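Deacetylase EF_0837 (Enterococcus faecalis, PDB 2ICS) deacetylates acetyl-(R)-mandelate in vitro, though with very low efficiency, as a binuclear zinc hydrolase of the amidohydrolase type. Local coordinates at residues T168-A173 / I183-H188; S137-A142 / K174-E179; Y5-K10 / G366-N371. All coordinates share one frame; numbering follows the deposited sequence.

Contact 1 (T168-A173 / I183-H188). With ZN (zinc ion), chain C; ADE (adenine), chain D.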
# COMPACT_ATOMS: atom_id res chain seq x y z
N THR A 168 -18.88 9.99 14.09
CA THR A 168 -20.01 9.27 13.51
C THR A 168 -19.71 8.52 12.20
O THR A 168 -20.19 7.41 12.00
CB THR A 168 -21.21 10.22 13.27
OG1 THR A 168 -21.52 10.91 14.48
CG2 THR A 168 -22.43 9.43 12.83
N PRO A 169 -18.91 9.12 11.30
CA PRO A 169 -18.61 8.43 10.04
C PRO A 169 -17.89 7.10 10.24
O PRO A 169 -18.11 6.15 9.49
CB PRO A 169 -17.76 9.45 9.28
CG PRO A 169 -18.31 10.76 9.77
CD PRO A 169 -18.42 10.51 11.26
N LEU A 170 -17.02 7.04 11.24
CA LEU A 170 -16.28 5.82 11.52
C LEU A 170 -17.22 4.74 12.05
O LEU A 170 -17.09 3.57 11.68
CB LEU A 170 -15.15 6.09 12.53
CG LEU A 170 -14.24 4.91 12.89
CD1 LEU A 170 -13.62 4.32 11.62
CD2 LEU A 170 -13.15 5.38 13.84
N GLU A 171 -18.16 5.12 12.91
CA GLU A 171 -19.11 4.15 13.45
C GLU A 171 -19.86 3.52 12.29
O GLU A 171 -20.09 2.32 12.27
CB GLU A 171 -20.12 4.81 14.39
CG GLU A 171 -19.55 5.32 15.70
CD GLU A 171 -20.65 5.75 16.65
OE1 GLU A 171 -21.46 4.88 17.04
OE2 GLU A 171 -20.71 6.94 17.00
N LEU A 172 -20.25 4.35 11.33
CA LEU A 172 -20.96 3.88 10.15
C LEU A 172 -20.05 2.94 9.36
O LEU A 172 -20.51 1.94 8.81
CB LEU A 172 -21.37 5.07 9.26
CG LEU A 172 -22.42 6.05 9.78
CD1 LEU A 172 -22.63 7.14 8.75
CD2 LEU A 172 -23.74 5.32 10.06
N ALA A 173 -18.76 3.26 9.32
CA ALA A 173 -17.79 2.43 8.61
C ALA A 173 -17.72 1.05 9.26
O ALA A 173 -17.73 0.03 8.58
CB ALA A 173 -16.42 3.10 8.62
N ILE A 183 -15.34 -7.14 5.90
CA ILE A 183 -14.45 -6.72 4.83
C ILE A 183 -13.42 -5.75 5.43
O ILE A 183 -13.73 -4.99 6.34
CB ILE A 183 -15.24 -6.07 3.68
CG1 ILE A 183 -14.32 -5.81 2.49
CG2 ILE A 183 -15.90 -4.79 4.17
CD1 ILE A 183 -15.06 -5.56 1.20
N PRO A 184 -12.18 -5.78 4.93
CA PRO A 184 -11.14 -4.88 5.45
C PRO A 184 -11.50 -3.40 5.39
O PRO A 184 -12.11 -2.93 4.43
CB PRO A 184 -9.93 -5.21 4.58
CG PRO A 184 -10.12 -6.68 4.33
CD PRO A 184 -11.60 -6.75 3.99
N LEU A 185 -11.11 -2.68 6.43
CA LEU A 185 -11.37 -1.25 6.53
C LEU A 185 -10.06 -0.48 6.68
O LEU A 185 -9.24 -0.82 7.52
CB LEU A 185 -12.25 -0.96 7.76
CG LEU A 185 -12.26 0.48 8.27
CD1 LEU A 185 -12.99 1.38 7.28
CD2 LEU A 185 -12.94 0.55 9.63
N MSE A 186 -9.87 0.55 5.85
CA MSE A 186 -8.67 1.38 5.96
C MSE A 186 -9.09 2.73 6.54
O MSE A 186 -10.04 3.34 6.06
CB MSE A 186 -8.00 1.61 4.60
CG MSE A 186 -6.79 2.54 4.71
SE MSE A 186 -5.77 2.85 3.09
CE MSE A 186 -4.65 1.27 3.15
N VAL A 187 -8.40 3.18 7.58
CA VAL A 187 -8.73 4.45 8.21
C VAL A 187 -7.62 5.48 8.06
O VAL A 187 -6.47 5.25 8.43
CB VAL A 187 -9.02 4.27 9.73
CG1 VAL A 187 -9.35 5.62 10.37
CG2 VAL A 187 -10.18 3.31 9.91
N HIS A 188 -7.98 6.61 7.48
CA HIS A 188 -7.05 7.71 7.28
C HIS A 188 -7.19 8.63 8.49
O HIS A 188 -8.30 8.88 8.97
CB HIS A 188 -7.40 8.40 5.94
CG HIS A 188 -7.32 9.91 5.96
ND1 HIS A 188 -6.77 10.60 4.90
CD2 HIS A 188 -7.83 10.79 6.85
CE1 HIS A 188 -6.95 11.87 5.18
NE2 HIS A 188 -7.59 12.04 6.35
ZN ZN C . -5.49 10.07 3.29
N9 ADE D . -6.08 16.75 3.61
C8 ADE D . -5.82 15.99 4.71
N7 ADE D . -5.57 14.76 4.37
C5 ADE D . -5.64 14.65 3.02
C6 ADE D . -5.47 13.59 2.08
N6 ADE D . -5.15 12.31 2.50
N1 ADE D . -5.63 13.86 0.76
C2 ADE D . -5.94 15.10 0.32
N3 ADE D . -6.11 16.11 1.17
C4 ADE D . -5.97 15.94 2.51
O HOH W 1 -4.14 9.86 1.52

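Contact 2 (S137-A142 / K174-E179)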
# COMPACT_ATOMS: atom_id res chain seq x y z
N SER A 137 -26.27 0.76 2.13
CA SER A 137 -26.81 -0.04 1.04
C SER A 137 -26.00 0.07 -0.23
O SER A 137 -25.71 -0.95 -0.87
CB SER A 137 -28.26 0.38 0.75
OG SER A 137 -29.10 0.07 1.84
N LEU A 138 -25.65 1.29 -0.61
CA LEU A 138 -24.89 1.49 -1.83
C LEU A 138 -23.52 0.82 -1.77
O LEU A 138 -23.02 0.32 -2.77
CB LEU A 138 -24.72 2.98 -2.12
CG LEU A 138 -26.00 3.80 -2.30
CD1 LEU A 138 -25.64 5.19 -2.80
CD2 LEU A 138 -26.94 3.10 -3.28
N VAL A 139 -22.91 0.81 -0.58
CA VAL A 139 -21.60 0.19 -0.43
C VAL A 139 -21.73 -1.32 -0.58
O VAL A 139 -20.93 -1.95 -1.27
CB VAL A 139 -20.98 0.52 0.95
CG1 VAL A 139 -19.69 -0.26 1.14
CG2 VAL A 139 -20.69 2.02 1.03
N LYS A 140 -22.75 -1.89 0.06
CA LYS A 140 -23.00 -3.32 -0.01
C LYS A 140 -23.17 -3.77 -1.45
O LYS A 140 -22.63 -4.80 -1.87
CB LYS A 140 -24.26 -3.68 0.79
CG LYS A 140 -24.75 -5.10 0.56
CD LYS A 140 -24.60 -5.98 1.79
CE LYS A 140 -25.65 -5.67 2.84
NZ LYS A 140 -25.60 -6.66 3.95
N LYS A 141 -23.93 -2.99 -2.22
CA LYS A 141 -24.17 -3.31 -3.62
C LYS A 141 -22.88 -3.32 -4.43
O LYS A 141 -22.69 -4.17 -5.30
CB LYS A 141 -25.16 -2.32 -4.23
CG LYS A 141 -26.55 -2.40 -3.62
CD LYS A 141 -27.54 -1.46 -4.30
CE LYS A 141 -28.91 -1.55 -3.63
NZ LYS A 141 -29.87 -0.57 -4.20
N ALA A 142 -21.98 -2.38 -4.15
CA ALA A 142 -20.72 -2.34 -4.88
C ALA A 142 -19.90 -3.59 -4.56
O ALA A 142 -19.35 -4.22 -5.46
CB ALA A 142 -19.94 -1.09 -4.51
N LYS A 174 -17.66 1.02 10.59
CA LYS A 174 -17.61 -0.25 11.30
C LYS A 174 -18.90 -1.06 11.09
O LYS A 174 -18.87 -2.29 11.00
CB LYS A 174 -17.37 -0.02 12.79
CG LYS A 174 -15.98 0.55 13.10
CD LYS A 174 -14.87 -0.42 12.70
CE LYS A 174 -14.83 -1.64 13.62
NZ LYS A 174 -13.84 -2.66 13.18
N GLN A 175 -20.03 -0.37 11.00
CA GLN A 175 -21.32 -1.03 10.79
C GLN A 175 -21.33 -1.66 9.40
O GLN A 175 -21.71 -2.82 9.23
CB GLN A 175 -22.46 -0.01 10.90
CG GLN A 175 -23.83 -0.56 10.54
CD GLN A 175 -24.87 0.55 10.41
OE1 GLN A 175 -25.08 1.33 11.34
NE2 GLN A 175 -25.53 0.61 9.26
N ILE A 176 -20.91 -0.88 8.41
CA ILE A 176 -20.83 -1.33 7.03
C ILE A 176 -19.90 -2.54 6.93
O ILE A 176 -20.13 -3.44 6.11
CB ILE A 176 -20.29 -0.21 6.11
CG1 ILE A 176 -21.28 0.95 6.10
CG2 ILE A 176 -20.05 -0.76 4.70
CD1 ILE A 176 -20.77 2.17 5.37
N GLN A 177 -18.86 -2.56 7.75
CA GLN A 177 -17.91 -3.66 7.76
C GLN A 177 -18.63 -4.90 8.28
O GLN A 177 -18.49 -5.99 7.72
CB GLN A 177 -16.71 -3.34 8.67
CG GLN A 177 -15.68 -4.46 8.78
CD GLN A 177 -14.49 -4.10 9.66
OE1 GLN A 177 -14.65 -3.78 10.84
NE2 GLN A 177 -13.29 -4.15 9.09
N GLN A 178 -19.40 -4.71 9.34
CA GLN A 178 -20.16 -5.78 9.95
C GLN A 178 -21.15 -6.36 8.94
O GLN A 178 -21.37 -7.57 8.89
CB GLN A 178 -20.92 -5.24 11.16
CG GLN A 178 -21.68 -6.28 11.96
CD GLN A 178 -20.77 -7.12 12.83
OE1 GLN A 178 -19.88 -7.81 12.32
NE2 GLN A 178 -20.98 -7.07 14.14
N GLU A 179 -21.75 -5.49 8.14
CA GLU A 179 -22.73 -5.90 7.14
C GLU A 179 -22.15 -6.57 5.90
O GLU A 179 -22.90 -7.10 5.07
CB GLU A 179 -23.57 -4.69 6.71
CG GLU A 179 -24.52 -4.17 7.78
CD GLU A 179 -25.23 -2.89 7.37
OE1 GLU A 179 -25.80 -2.84 6.26
OE2 GLU A 179 -25.21 -1.92 8.16

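Contact 3 (Y5-K10 / G366-N371)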
# COMPACT_ATOMS: atom_id res chain seq x y z
N TYR A 5 7.43 -25.51 -18.90
CA TYR A 5 6.94 -24.35 -18.18
C TYR A 5 6.79 -23.28 -19.25
O TYR A 5 7.23 -23.46 -20.38
CB TYR A 5 7.96 -23.86 -17.14
CG TYR A 5 8.28 -24.83 -16.03
CD1 TYR A 5 7.29 -25.30 -15.17
CD2 TYR A 5 9.59 -25.26 -15.82
CE1 TYR A 5 7.60 -26.17 -14.12
CE2 TYR A 5 9.91 -26.13 -14.78
CZ TYR A 5 8.91 -26.58 -13.93
OH TYR A 5 9.23 -27.44 -12.90
N ASP A 6 6.16 -22.16 -18.90
CA ASP A 6 6.01 -21.06 -19.84
C ASP A 6 7.17 -20.11 -19.65
O ASP A 6 7.76 -19.62 -20.61
CB ASP A 6 4.69 -20.32 -19.61
CG ASP A 6 3.47 -21.20 -19.85
OD1 ASP A 6 3.38 -21.80 -20.94
OD2 ASP A 6 2.60 -21.28 -18.96
N LEU A 7 7.52 -19.85 -18.39
CA LEU A 7 8.61 -18.94 -18.08
C LEU A 7 9.48 -19.48 -16.97
O LEU A 7 9.00 -20.10 -16.02
CB LEU A 7 8.06 -17.57 -17.68
CG LEU A 7 9.11 -16.48 -17.43
CD1 LEU A 7 9.89 -16.23 -18.71
CD2 LEU A 7 8.43 -15.20 -16.96
N LEU A 8 10.78 -19.23 -17.09
CA LEU A 8 11.73 -19.69 -16.10
C LEU A 8 12.72 -18.57 -15.83
O LEU A 8 13.28 -17.99 -16.75
CB LEU A 8 12.45 -20.93 -16.62
CG LEU A 8 13.31 -21.73 -15.64
CD1 LEU A 8 12.47 -22.15 -14.44
CD2 LEU A 8 13.88 -22.95 -16.36
N ILE A 9 12.93 -18.26 -14.55
CA ILE A 9 13.83 -17.20 -14.15
C ILE A 9 14.98 -17.81 -13.35
O ILE A 9 14.77 -18.42 -12.31
CB ILE A 9 13.08 -16.16 -13.29
CG1 ILE A 9 11.86 -15.66 -14.08
CG2 ILE A 9 13.98 -15.00 -12.95
CD1 ILE A 9 10.81 -15.01 -13.22
N LYS A 10 16.20 -17.63 -13.85
CA LYS A 10 17.38 -18.21 -13.22
C LYS A 10 18.37 -17.19 -12.67
O LYS A 10 18.34 -16.01 -13.03
CB LYS A 10 18.12 -19.09 -14.24
CG LYS A 10 17.22 -19.83 -15.21
CD LYS A 10 16.93 -21.25 -14.77
CE LYS A 10 18.17 -22.13 -14.89
NZ LYS A 10 17.85 -23.55 -14.58
N GLY A 366 2.73 -13.54 -15.18
CA GLY A 366 3.57 -14.31 -16.08
C GLY A 366 4.14 -13.51 -17.23
O GLY A 366 4.99 -14.02 -17.96
N GLN A 367 3.67 -12.28 -17.42
CA GLN A 367 4.16 -11.43 -18.49
C GLN A 367 5.35 -10.62 -17.99
O GLN A 367 5.35 -10.16 -16.85
CB GLN A 367 3.06 -10.48 -18.99
CG GLN A 367 1.84 -11.18 -19.58
CD GLN A 367 2.20 -12.13 -20.71
OE1 GLN A 367 2.83 -11.73 -21.69
NE2 GLN A 367 1.80 -13.39 -20.57
N ILE A 368 6.34 -10.43 -18.85
CA ILE A 368 7.54 -9.70 -18.49
C ILE A 368 7.51 -8.26 -18.99
O ILE A 368 7.13 -7.99 -20.13
CB ILE A 368 8.79 -10.39 -19.09
CG1 ILE A 368 8.86 -11.83 -18.59
CG2 ILE A 368 10.05 -9.63 -18.72
CD1 ILE A 368 9.79 -12.71 -19.40
N TYR A 369 7.93 -7.34 -18.12
CA TYR A 369 7.99 -5.92 -18.45
C TYR A 369 9.34 -5.40 -17.96
O TYR A 369 9.68 -5.55 -16.79
CB TYR A 369 6.85 -5.16 -17.76
CG TYR A 369 5.46 -5.65 -18.14
CD1 TYR A 369 4.88 -5.29 -19.36
CD2 TYR A 369 4.74 -6.47 -17.28
CE1 TYR A 369 3.60 -5.74 -19.71
CE2 TYR A 369 3.46 -6.92 -17.62
CZ TYR A 369 2.90 -6.56 -18.83
OH TYR A 369 1.64 -7.02 -19.16
N ASP A 370 10.10 -4.79 -18.87
CA ASP A 370 11.42 -4.27 -18.53
C ASP A 370 11.32 -2.90 -17.85
O ASP A 370 10.56 -2.04 -18.29
CB ASP A 370 12.26 -4.16 -19.80
CG ASP A 370 13.75 -4.08 -19.50
OD1 ASP A 370 14.15 -3.21 -18.70
OD2 ASP A 370 14.50 -4.91 -20.06
N ASN A 371 12.11 -2.72 -16.80
CA ASN A 371 12.14 -1.47 -16.03
C ASN A 371 10.88 -1.31 -15.17
O ASN A 371 10.65 -2.07 -14.23
CB ASN A 371 12.29 -0.27 -16.96
CG ASN A 371 13.67 -0.19 -17.60
OD1 ASN A 371 13.91 0.67 -18.46
ND2 ASN A 371 14.57 -1.07 -17.19

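Contact 1 (T168-A173 / I183-H188)
Leu170 meets Val187 methyl to methyl, Leu170 CD1 standing 4.0 Å from Val187 CG2, with the two side chains at about a right angle. The same CD1 also lies 4.3 Å from CD2 of Leu185, whose other methyl, CD1, rests 4.1 Å from Ala173 CB. With its CG anti to the backbone N (chi1 -177°), Leu170 brings its fork closer to the strand than its CB direction alone would. The small Ala173 suits the neighbouring helical turn, since its bare methyl lets the bulkier Leu185 come up to the helix. Everything that touches is buried and apolar, with no hydrogen bond between the segments.

Val187 is followed by His188, which serves the active site: its ND1 binds a zinc ion at 2.1 Å, and the same ion takes adenine N6 at 2.4 Å and a water. His211 is a further ligand of this zinc, and His188 NE2 is hydrogen-bonded to Ser158 OG. Through Val187 the strand bearing His188 packs against helix 168-178, as inner strands pack on outer helices in a TIM barrel. It runs between strands 156-157 and 208-210, while Ile199 of helix 196-202 also covers Leu170 and Val187.

Contact 2 (S137-A142 / K174-E179)
Segments 137-142 and 174-179 come nearest in backbone at Lys140 and Glu179, whose CA atoms are 7.6 Å apart. Val139 and Ile176 fill the buried part of the interface. They cross at about a right angle, and Val139 CG1 sits 3.6 Å from Ile176 CG2. Both of these methyls are anti to their own backbone N (chi1 of Val139 174°), which places each branch where it can meet the other. Beta-branched residues suit the spot, because both carry a methyl directly on CB, close to the backbone, so that these branches can meet between closely set helices. Ala136, on the same helix as Val139, adds its side chain against Ile176 and Glu179.

Toward the partly exposed side the chemistry turns polar. Lys140 bends at chi2 and chi3, which brings its NZ round to donate to the backbone O of Glu179 at 3.0 Å. The C=O...donor angle is 138° and the ammonium is tilted 22° from the carbonyl plane. On the way its aliphatic CD passes 3.9 Å from that same oxygen, and the side chain also touches Asn180. The carboxylate of Glu179 is occupied elsewhere: Gln175 NE2 donates to its OE2 at 2.8 Å, from four residues earlier in the chain. Its OE1 stays 4.5 Å from Lys140 NZ, too far for a salt bridge.

A long, flexible lysine fits this partly exposed edge because it can bend across to the neighbouring main chain. Its positive group lies close to the C-terminal end of helix 168-178, where peptide carbonyls give the helix a partial negative charge, so the bond is probably strengthened by the helix dipole and by the nearby carboxylate. The chemistry implies two outer helices of the barrel joined by one buried aliphatic pair and by one charge-assisted bond to a main-chain carbonyl.

Contact 3 (Y5-K10 / G366-N371)
Leu7 reaches across to Gly366 and Ile368 and carries the whole of this contact on its side of the interface. Its CB bond already points toward segment 366-371, but CB itself still lies short of the partners. With CG anti to the backbone N (chi1 -175°), the chain extends further, and CG comes to 4.3 Å from Ile368 CD1. The branch then divides. Leu7 CD1 touches Ile368 CD1 at 3.6 Å. Leu7 CD2 lies 3.7 Å from that same methyl and 3.8 Å from Ile368 CG1, so the end of the isoleucine is set against both prongs of the leucine fork. CD2 also lies 3.8 Å from the carbonyl oxygen of Gly366, a van der Waals contact with the main chain.

The two side chains cross obliquely, and no hydrogen bond joins the segments: they belong to different sheets and meet through side chains. A leucine does well here because its forked tip can spread over two neighbours of the opposing layer, while the long arm of Ile368 runs out to meet it. Gly366 has a positive phi of 92°, a backbone shape in which a side chain would collide with the carbonyl of the residue before, so glycine suits the tight link into strand 367-370. Ile24 and Ile363 also pack on Leu7, and Ile44 packs on Ile368, which widens the apolar patch.

On the other strand, a classic beta bulge sets Asp6 and Leu7 together opposite Ile24, where the chain turns a corner just before Leu7. Two sheets meeting through aliphatic side chains, one holding the N-terminal strand and the other the C-terminal strand, are characteristic of the small beta-sandwich domain that flanks the TIM barrel in many amidohydrolases.

How the contacts relate
Contacts 1 and 2 share helix 168-178 and lie side by side in the barrel, with centres 10 Å apart; Gln177 joins them, its NE2 probably hydrogen-bonded to Ile183 O at 2.9 Å. Contact 1 faces inward, fully buried and purely apolar, next to the zinc site. Contact 2 joins two neighbouring helices of the outer layer, where a buried aliphatic pair gives way to a lysine–carbonyl bond at the partly exposed edge. Contact 3 stands apart, about 23 Å from contact 1 between nearest atoms, and joins strands from near the two ends of the chain. It is apolar like contact 1, yet only partly buried and remote from the metals.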